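Local atomic coordinates of putative prephenate dehydratase (Streptococcus mutans, PDB entry 4LUB), a protein that probably catalyses the conversion of prephenate to 3-phenylpyruvate, with loss of carbon dioxide and water, in the biosynthesis of phenylalanine. Residues 36-41 with 72-77; 51-56 with 62-67. All blocks are in the same frame, centred on the assembly; numbering follows the deposited sequence.

How the contacts relate
Along the chain the order is 36-41, 51-56, 62-67, 72-77, so contact 2 falls wholly within the stretch of chain that contact 1 brings together, and all four segments belong to the prephenate dehydratase part of the chain. The centres are about 12 Å apart. Strand 48-55 follows helix 34-42, and strand 75-83 follows helix 62-70; both strands belong to the same mixed sheet. The contacts also touch directly: Ala72 N lies 3.0 Å from Tyr67 O, a probable hydrogen bond, and Ile38 CG2 packs 3.5 Å from Tyr67 CE2. Helices 34-42 and 62-70 pack against each other and on the same sheet, Val51 touching both Val37 and Thr64, so the two contacts are neighbouring parts of one alpha/beta core.

Contact 1: 36-41 with 72-77; sequences EVIKAY and AKIEAV
Tyr41, on helix 34-42, and Ile74, just before strand 75-83, make the closest approach of this contact, an aliphatic CH-pi interaction. Ile74 can be followed outward from CB, where it branches. The Ile74 CG2 branch turns to Ile38, about one turn before Tyr41 on helix 34-42, and reaches Ile38 CG2 at 4.4 Å, a loose apolar contact. The other branch runs on fully extended: CG1 is anti to the backbone N (chi1 -171°) and the next torsion is also anti, which carries the chain straight out to the tyrosine. Ile74 CG1 comes first to the outer part of the ring, 3.7 Å from Tyr41 CE2. The terminal Ile74 CD1 lies over the ring face, 3.6 Å from the centroid of the Tyr41 ring and 24° off the normal, hence shifted toward the rim. The shift is toward Tyr41 CD2, which is 3.3 Å from Ile74 CD1, a tight approach, whereas CD1 and CZ on the tyrosine are each 4.1 Å from that methyl. The ring is thus met by a methyl over its face, not at its edge. A further apolar pair lies at the start of segment 72-77, where Ile38 CG2 stands 4.2 Å from Ala72 CB, so one isoleucine methyl touches both Ala72 and Ile74. The contact is packing of a helix on the approach to a sheet strand. Ile38 and Ile74 both also touch Leu68 of helix 62-70 and Leu178 of strand 172-179, and Tyr41 adds contacts with Val46 and Asp180 in loops. Beyond Ile74 the segment enters the sheet: Glu75 and Val77 form backbone hydrogen bonds with Gly179 and Val177 of the antiparallel strand 172-179, and Ala76 with Leu268 of the parallel strand 264-274.

Contact 2: 51-56 with 62-67; sequences VPVENS and HETFDY
Strand 51-55 and helix 62-67 run at 113° to each other, their axes 7.8 Å apart at closest approach, and Val53 and Thr64 have the nearest CA atoms, at 6.1 Å. They begin a beta-alpha-beta crossover: strand 48-55 leads through helix 62-70 to the parallel strand 75-83, with the antiparallel strand 172-179 lying between the two in the sheet. Val53 and Glu54 are both placed opposite Arg174 of that middle strand, a classic beta bulge. Thr64 divides its branches between polar and apolar work. Thr64 OG1 donates to Pro52 O at 2.9 Å, and the C=O...donor angle of 164° puts the hydroxyl nearly in line with the carbonyl bond. Thr64 CG2, anti to the backbone N (chi1 -61° for OG1), faces the two valines instead, 3.8 Å from Val51 CG2 and 3.9 Å from Val53 CG1. Thr64 alone thus supplies one hydrogen bond and two methyl contacts; Phe65 adds a further contact at Val53. Beyond the two segments, the Phe65 ring meets that of Trp176, and Glu54 is salt-bridged to Arg174 and Lys224 and hydrogen-bonded to Tyr237 of the second subunit. The Phe65 ring comes up beside Val53, whose carbonyl O lies near the ring plane, 3.4 Å from Phe65 CE2 at the edge.

Contact 1: 36-41 with 72-77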
ATOM      1  N   GLU B  36       4.864  20.969  -3.716  1.00 30.15           N
ATOM      2  CA  GLU B  36       5.537  22.204  -4.101  1.00 30.57           C
ATOM      3  C   GLU B  36       7.033  22.005  -4.351  1.00 34.17           C
ATOM      4  O   GLU B  36       7.609  22.666  -5.218  1.00 34.52           O
ATOM      5  CB  GLU B  36       5.316  23.288  -3.036  1.00 32.99           C
ATOM      6  CG  GLU B  36       3.890  23.837  -3.001  1.00 33.12           C
ATOM      7  CD  GLU B  36       3.376  24.256  -4.376  1.00 36.00           C
ATOM      8  OE1 GLU B  36       4.143  24.887  -5.140  1.00 39.50           O
ATOM      9  OE2 GLU B  36       2.212  23.935  -4.701  1.00 33.42           O
ATOM     10  N   VAL B  37       7.667  21.124  -3.578  1.00 30.97           N
ATOM     11  CA  VAL B  37       9.032  20.691  -3.876  1.00 30.97           C
ATOM     12  C   VAL B  37       9.184  20.169  -5.305  1.00 29.41           C
ATOM     13  O   VAL B  37      10.066  20.610  -6.046  1.00 29.57           O
ATOM     14  CB  VAL B  37       9.513  19.589  -2.896  1.00 37.23           C
ATOM     15  CG1 VAL B  37      10.927  19.163  -3.240  1.00 31.70           C
ATOM     16  CG2 VAL B  37       9.412  20.051  -1.439  1.00 39.02           C
ATOM     17  N   ILE B  38       8.332  19.219  -5.675  1.00 28.52           N
ATOM     18  CA  ILE B  38       8.343  18.665  -7.027  1.00 31.38           C
ATOM     19  C   ILE B  38       7.947  19.685  -8.100  1.00 32.32           C
ATOM     20  O   ILE B  38       8.587  19.765  -9.147  1.00 35.63           O
ATOM     21  CB  ILE B  38       7.432  17.416  -7.135  1.00 28.14           C
ATOM     22  CG1 ILE B  38       7.923  16.327  -6.174  1.00 28.19           C
ATOM     23  CG2 ILE B  38       7.461  16.869  -8.552  1.00 26.42           C
ATOM     24  CD1 ILE B  38       6.902  15.215  -5.884  1.00 24.44           C
ATOM     25  N   LYS B  39       6.908  20.470  -7.836  1.00 32.01           N
ATOM     26  CA  LYS B  39       6.517  21.565  -8.738  1.00 34.71           C
ATOM     27  C   LYS B  39       7.642  22.570  -9.004  1.00 34.18           C
ATOM     28  O   LYS B  39       7.759  23.098 -10.111  1.00 32.56           O
ATOM     29  CB  LYS B  39       5.281  22.297  -8.184  1.00 36.64           C
ATOM     30  CG  LYS B  39       3.993  21.491  -8.343  1.00 37.30           C
ATOM     31  CD  LYS B  39       2.790  22.140  -7.680  1.00 39.08           C
ATOM     32  CE  LYS B  39       2.545  23.551  -8.187  1.00 44.99           C
ATOM     33  NZ  LYS B  39       1.418  24.201  -7.450  1.00 45.19           N
ATOM     34  N   ALA B  40       8.455  22.836  -7.986  1.00 35.71           N
ATOM     35  CA  ALA B  40       9.637  23.689  -8.130  1.00 34.37           C
ATOM     36  C   ALA B  40      10.580  23.216  -9.236  1.00 37.06           C
ATOM     37  O   ALA B  40      11.172  24.021  -9.955  1.00 35.39           O
ATOM     38  CB  ALA B  40      10.388  23.774  -6.810  1.00 32.56           C
ATOM     39  N   TYR B  41      10.727  21.903  -9.370  1.00 34.17           N
ATOM     40  CA  TYR B  41      11.552  21.363 -10.439  1.00 37.15           C
ATOM     41  C   TYR B  41      10.850  21.565 -11.769  1.00 38.09           C
ATOM     42  O   TYR B  41      11.466  21.952 -12.760  1.00 36.37           O
ATOM     43  CB  TYR B  41      11.811  19.874 -10.236  1.00 37.62           C
ATOM     44  CG  TYR B  41      12.486  19.224 -11.419  1.00 37.37           C
ATOM     45  CD1 TYR B  41      13.868  19.221 -11.534  1.00 35.24           C
ATOM     46  CD2 TYR B  41      11.740  18.654 -12.446  1.00 38.16           C
ATOM     47  CE1 TYR B  41      14.492  18.633 -12.614  1.00 36.48           C
ATOM     48  CE2 TYR B  41      12.353  18.067 -13.529  1.00 40.63           C
ATOM     49  CZ  TYR B  41      13.732  18.058 -13.607  1.00 41.04           C
ATOM     50  OH  TYR B  41      14.346  17.476 -14.690  1.00 43.50           O
ATOM     51  N   ALA B  72       3.700  14.233 -12.593  1.00 48.17           N
ATOM     52  CA  ALA B  72       5.076  14.558 -12.937  1.00 46.34           C
ATOM     53  C   ALA B  72       5.663  13.699 -14.057  1.00 42.94           C
ATOM     54  O   ALA B  72       5.307  12.534 -14.230  1.00 41.66           O
ATOM     55  CB  ALA B  72       5.942  14.448 -11.693  1.00 46.35           C
ATOM     56  N   LYS B  73       6.607  14.299 -14.775  1.00 42.65           N
ATOM     57  CA  LYS B  73       7.401  13.648 -15.805  1.00 43.55           C
ATOM     58  C   LYS B  73       8.845  13.868 -15.356  1.00 42.38           C
ATOM     59  O   LYS B  73       9.622  14.617 -15.949  1.00 49.72           O
ATOM     60  CB  LYS B  73       7.079  14.223 -17.200  1.00 48.96           C
ATOM     61  CG  LYS B  73       8.140  14.088 -18.304  1.00 55.11           C
ATOM     62  CD  LYS B  73       8.546  12.656 -18.592  1.00 58.76           C
ATOM     63  CE  LYS B  73       9.721  12.633 -19.559  1.00 64.51           C
ATOM     64  NZ  LYS B  73      11.028  12.609 -18.845  1.00 68.19           N
ATOM     65  N   ILE B  74       9.146  13.271 -14.211  1.00 36.83           N
ATOM     66  CA  ILE B  74      10.434  13.401 -13.553  1.00 34.68           C
ATOM     67  C   ILE B  74      10.758  12.027 -12.971  1.00 30.66           C
ATOM     68  O   ILE B  74       9.847  11.246 -12.710  1.00 34.95           O
ATOM     69  CB  ILE B  74      10.389  14.493 -12.459  1.00 34.45           C
ATOM     70  CG1 ILE B  74      11.772  14.793 -11.907  1.00 34.65           C
ATOM     71  CG2 ILE B  74       9.451  14.091 -11.322  1.00 38.47           C
ATOM     72  CD1 ILE B  74      11.728  15.810 -10.802  1.00 36.77           C
ATOM     73  N   GLU B  75      12.034  11.723 -12.772  1.00 26.91           N
ATOM     74  CA  GLU B  75      12.425  10.421 -12.225  1.00 26.73           C
ATOM     75  C   GLU B  75      13.254  10.501 -10.952  1.00 25.80           C
ATOM     76  O   GLU B  75      13.996  11.461 -10.744  1.00 22.95           O
ATOM     77  CB  GLU B  75      13.195   9.600 -13.262  1.00 30.80           C
ATOM     78  CG  GLU B  75      12.402   9.258 -14.504  1.00 37.68           C
ATOM     79  CD  GLU B  75      13.180   8.381 -15.471  1.00 46.17           C
ATOM     80  OE1 GLU B  75      14.286   7.923 -15.108  1.00 46.52           O
ATOM     81  OE2 GLU B  75      12.679   8.140 -16.590  1.00 51.51           O
ATOM     82  N   ALA B  76      13.099   9.506 -10.082  1.00 23.84           N
ATOM     83  CA  ALA B  76      14.101   9.266  -9.048  1.00 25.06           C
ATOM     84  C   ALA B  76      15.459   8.910  -9.677  1.00 22.34           C
ATOM     85  O   ALA B  76      15.553   8.005 -10.510  1.00 21.86           O
ATOM     86  CB  ALA B  76      13.633   8.169  -8.113  1.00 25.67           C
ATOM     87  N   VAL B  77      16.503   9.639  -9.305  1.00 23.41           N
ATOM     88  CA  VAL B  77      17.833   9.391  -9.865  1.00 22.91           C
ATOM     89  C   VAL B  77      18.852   8.995  -8.796  1.00 25.93           C
ATOM     90  O   VAL B  77      19.978   8.612  -9.108  1.00 27.31           O
ATOM     91  CB  VAL B  77      18.347  10.620 -10.658  1.00 26.46           C
ATOM     92  CG1 VAL B  77      17.500  10.826 -11.898  1.00 23.69           C
ATOM     93  CG2 VAL B  77      18.362  11.881  -9.785  1.00 21.43           C
TER

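Contact 2: 51-56 with 62-67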
ATOM      1  N   VAL B  51      12.716  14.551  -1.681  1.00 22.79           N
ATOM      2  CA  VAL B  51      11.497  14.274  -0.932  1.00 22.57           C
ATOM      3  C   VAL B  51      11.588  12.935  -0.202  1.00 23.42           C
ATOM      4  O   VAL B  51      12.250  12.013  -0.673  1.00 23.93           O
ATOM      5  CB  VAL B  51      10.245  14.252  -1.852  1.00 25.03           C
ATOM      6  CG1 VAL B  51      10.007  15.619  -2.497  1.00 22.01           C
ATOM      7  CG2 VAL B  51      10.345  13.136  -2.901  1.00 23.05           C
ATOM      8  N   PRO B  52      10.931  12.830   0.964  1.00 28.64           N
ATOM      9  CA  PRO B  52      10.747  11.528   1.615  1.00 24.28           C
ATOM     10  C   PRO B  52       9.792  10.675   0.796  1.00 25.12           C
ATOM     11  O   PRO B  52       8.815  11.213   0.263  1.00 24.50           O
ATOM     12  CB  PRO B  52      10.146  11.884   2.975  1.00 24.11           C
ATOM     13  CG  PRO B  52       9.466  13.194   2.755  1.00 28.34           C
ATOM     14  CD  PRO B  52      10.245  13.919   1.688  1.00 31.10           C
ATOM     15  N   VAL B  53      10.087   9.389   0.616  1.00 23.37           N
ATOM     16  CA  VAL B  53       9.141   8.537  -0.095  1.00 22.96           C
ATOM     17  C   VAL B  53       8.585   7.377   0.733  1.00 21.98           C
ATOM     18  O   VAL B  53       7.455   6.958   0.517  1.00 22.24           O
ATOM     19  CB  VAL B  53       9.763   7.990  -1.414  1.00 26.48           C
ATOM     20  CG1 VAL B  53      10.487   9.105  -2.151  1.00 23.44           C
ATOM     21  CG2 VAL B  53      10.674   6.784  -1.171  1.00 22.17           C
ATOM     22  N   GLU B  54       9.367   6.848   1.666  1.00 20.65           N
ATOM     23  CA  GLU B  54       8.897   5.721   2.459  1.00 21.69           C
ATOM     24  C   GLU B  54       9.533   5.644   3.833  1.00 22.87           C
ATOM     25  O   GLU B  54      10.737   5.815   3.960  1.00 23.80           O
ATOM     26  CB  GLU B  54       9.159   4.397   1.726  1.00 19.46           C
ATOM     27  CG  GLU B  54       8.671   3.176   2.502  1.00 21.11           C
ATOM     28  CD  GLU B  54       8.816   1.888   1.730  1.00 26.73           C
ATOM     29  OE1 GLU B  54       9.195   1.952   0.542  1.00 26.68           O
ATOM     30  OE2 GLU B  54       8.534   0.815   2.307  1.00 26.35           O
ATOM     31  N   ASN B  55       8.727   5.321   4.841  1.00 22.01           N
ATOM     32  CA  ASN B  55       9.214   5.158   6.206  1.00 23.33           C
ATOM     33  C   ASN B  55       9.012   3.722   6.668  1.00 24.61           C
ATOM     34  O   ASN B  55       8.029   3.074   6.302  1.00 24.55           O
ATOM     35  CB  ASN B  55       8.511   6.125   7.162  1.00 29.18           C
ATOM     36  CG  ASN B  55       8.981   5.968   8.595  1.00 34.42           C
ATOM     37  OD1 ASN B  55       8.403   5.197   9.360  1.00 37.55           O
ATOM     38  ND2 ASN B  55      10.059   6.661   8.955  1.00 37.28           N
ATOM     39  N   SER B  56       9.941   3.235   7.483  1.00 24.68           N
ATOM     40  CA  SER B  56       9.936   1.850   7.943  1.00 29.03           C
ATOM     41  C   SER B  56       8.725   1.498   8.818  1.00 29.28           C
ATOM     42  O   SER B  56       8.419   0.319   9.009  1.00 29.66           O
ATOM     43  CB  SER B  56      11.250   1.542   8.674  1.00 28.85           C
ATOM     44  OG  SER B  56      11.302   2.151   9.945  1.00 32.93           O
ATOM     45  N   HIS B  62       2.059   8.714   0.502  1.00 27.55           N
ATOM     46  CA  HIS B  62       1.034   8.812  -0.536  1.00 28.54           C
ATOM     47  C   HIS B  62       1.230  10.011  -1.461  1.00 27.46           C
ATOM     48  O   HIS B  62       1.196   9.865  -2.688  1.00 24.44           O
ATOM     49  CB  HIS B  62      -0.357   8.878   0.095  1.00 27.24           C
ATOM     50  CG  HIS B  62      -0.716   7.659   0.883  1.00 28.57           C
ATOM     51  ND1 HIS B  62      -1.812   7.614   1.714  1.00 31.78           N
ATOM     52  CD2 HIS B  62      -0.123   6.445   0.971  1.00 25.27           C
ATOM     53  CE1 HIS B  62      -1.879   6.423   2.285  1.00 29.42           C
ATOM     54  NE2 HIS B  62      -0.868   5.696   1.850  1.00 32.07           N
ATOM     55  N   GLU B  63       1.390  11.193  -0.867  1.00 24.04           N
ATOM     56  CA  GLU B  63       1.588  12.429  -1.628  1.00 25.81           C
ATOM     57  C   GLU B  63       2.676  12.315  -2.695  1.00 24.84           C
ATOM     58  O   GLU B  63       2.498  12.780  -3.821  1.00 26.05           O
ATOM     59  CB  GLU B  63       1.911  13.610  -0.698  1.00 26.17           C
ATOM     60  CG  GLU B  63       1.656  14.956  -1.385  1.00 29.99           C
ATOM     61  CD  GLU B  63       2.049  16.157  -0.546  1.00 32.97           C
ATOM     62  OE1 GLU B  63       2.310  15.991   0.669  1.00 37.39           O
ATOM     63  OE2 GLU B  63       2.092  17.281  -1.103  1.00 33.48           O
ATOM     64  N   THR B  64       3.807  11.724  -2.328  1.00 22.94           N
ATOM     65  CA  THR B  64       4.933  11.596  -3.250  1.00 21.48           C
ATOM     66  C   THR B  64       4.582  10.748  -4.466  1.00 22.32           C
ATOM     67  O   THR B  64       4.733  11.184  -5.607  1.00 23.49           O
ATOM     68  CB  THR B  64       6.168  10.977  -2.558  1.00 24.42           C
ATOM     69  OG1 THR B  64       6.588  11.825  -1.485  1.00 23.54           O
ATOM     70  CG2 THR B  64       7.316  10.858  -3.540  1.00 26.74           C
ATOM     71  N   PHE B  65       4.081   9.544  -4.217  1.00 19.84           N
ATOM     72  CA  PHE B  65       3.760   8.615  -5.292  1.00 20.50           C
ATOM     73  C   PHE B  65       2.557   9.015  -6.152  1.00 22.98           C
ATOM     74  O   PHE B  65       2.577   8.795  -7.363  1.00 21.64           O
ATOM     75  CB  PHE B  65       3.581   7.217  -4.708  1.00 20.74           C
ATOM     76  CG  PHE B  65       4.872   6.603  -4.288  1.00 23.70           C
ATOM     77  CD1 PHE B  65       5.772   6.153  -5.239  1.00 24.29           C
ATOM     78  CD2 PHE B  65       5.227   6.548  -2.949  1.00 22.19           C
ATOM     79  CE1 PHE B  65       6.981   5.615  -4.867  1.00 24.39           C
ATOM     80  CE2 PHE B  65       6.444   6.013  -2.564  1.00 22.39           C
ATOM     81  CZ  PHE B  65       7.321   5.541  -3.527  1.00 26.26           C
ATOM     82  N   ASP B  66       1.504   9.564  -5.547  1.00 22.44           N
ATOM     83  CA  ASP B  66       0.380  10.071  -6.342  1.00 26.45           C
ATOM     84  C   ASP B  66       0.810  11.180  -7.304  1.00 27.02           C
ATOM     85  O   ASP B  66       0.443  11.166  -8.478  1.00 27.11           O
ATOM     86  CB  ASP B  66      -0.775  10.568  -5.453  1.00 28.08           C
ATOM     87  CG  ASP B  66      -1.318   9.481  -4.529  1.00 29.91           C
ATOM     88  OD1 ASP B  66      -1.200   8.287  -4.877  1.00 30.32           O
ATOM     89  OD2 ASP B  66      -1.893   9.824  -3.474  1.00 31.82           O
ATOM     90  N   TYR B  67       1.549  12.161  -6.805  1.00 26.21           N
ATOM     91  CA  TYR B  67       2.050  13.223  -7.673  1.00 26.16           C
ATOM     92  C   TYR B  67       2.985  12.709  -8.778  1.00 28.39           C
ATOM     93  O   TYR B  67       2.830  13.076  -9.941  1.00 31.30           O
ATOM     94  CB  TYR B  67       2.753  14.314  -6.871  1.00 25.19           C
ATOM     95  CG  TYR B  67       2.846  15.578  -7.690  1.00 27.67           C
ATOM     96  CD1 TYR B  67       1.785  16.472  -7.735  1.00 27.12           C
ATOM     97  CD2 TYR B  67       3.971  15.854  -8.453  1.00 27.26           C
ATOM     98  CE1 TYR B  67       1.849  17.623  -8.506  1.00 28.80           C
ATOM     99  CE2 TYR B  67       4.045  16.999  -9.225  1.00 27.42           C
ATOM    100  CZ  TYR B  67       2.985  17.877  -9.247  1.00 30.51           C
ATOM    101  OH  TYR B  67       3.059  19.014 -10.013  1.00 33.55           O
TER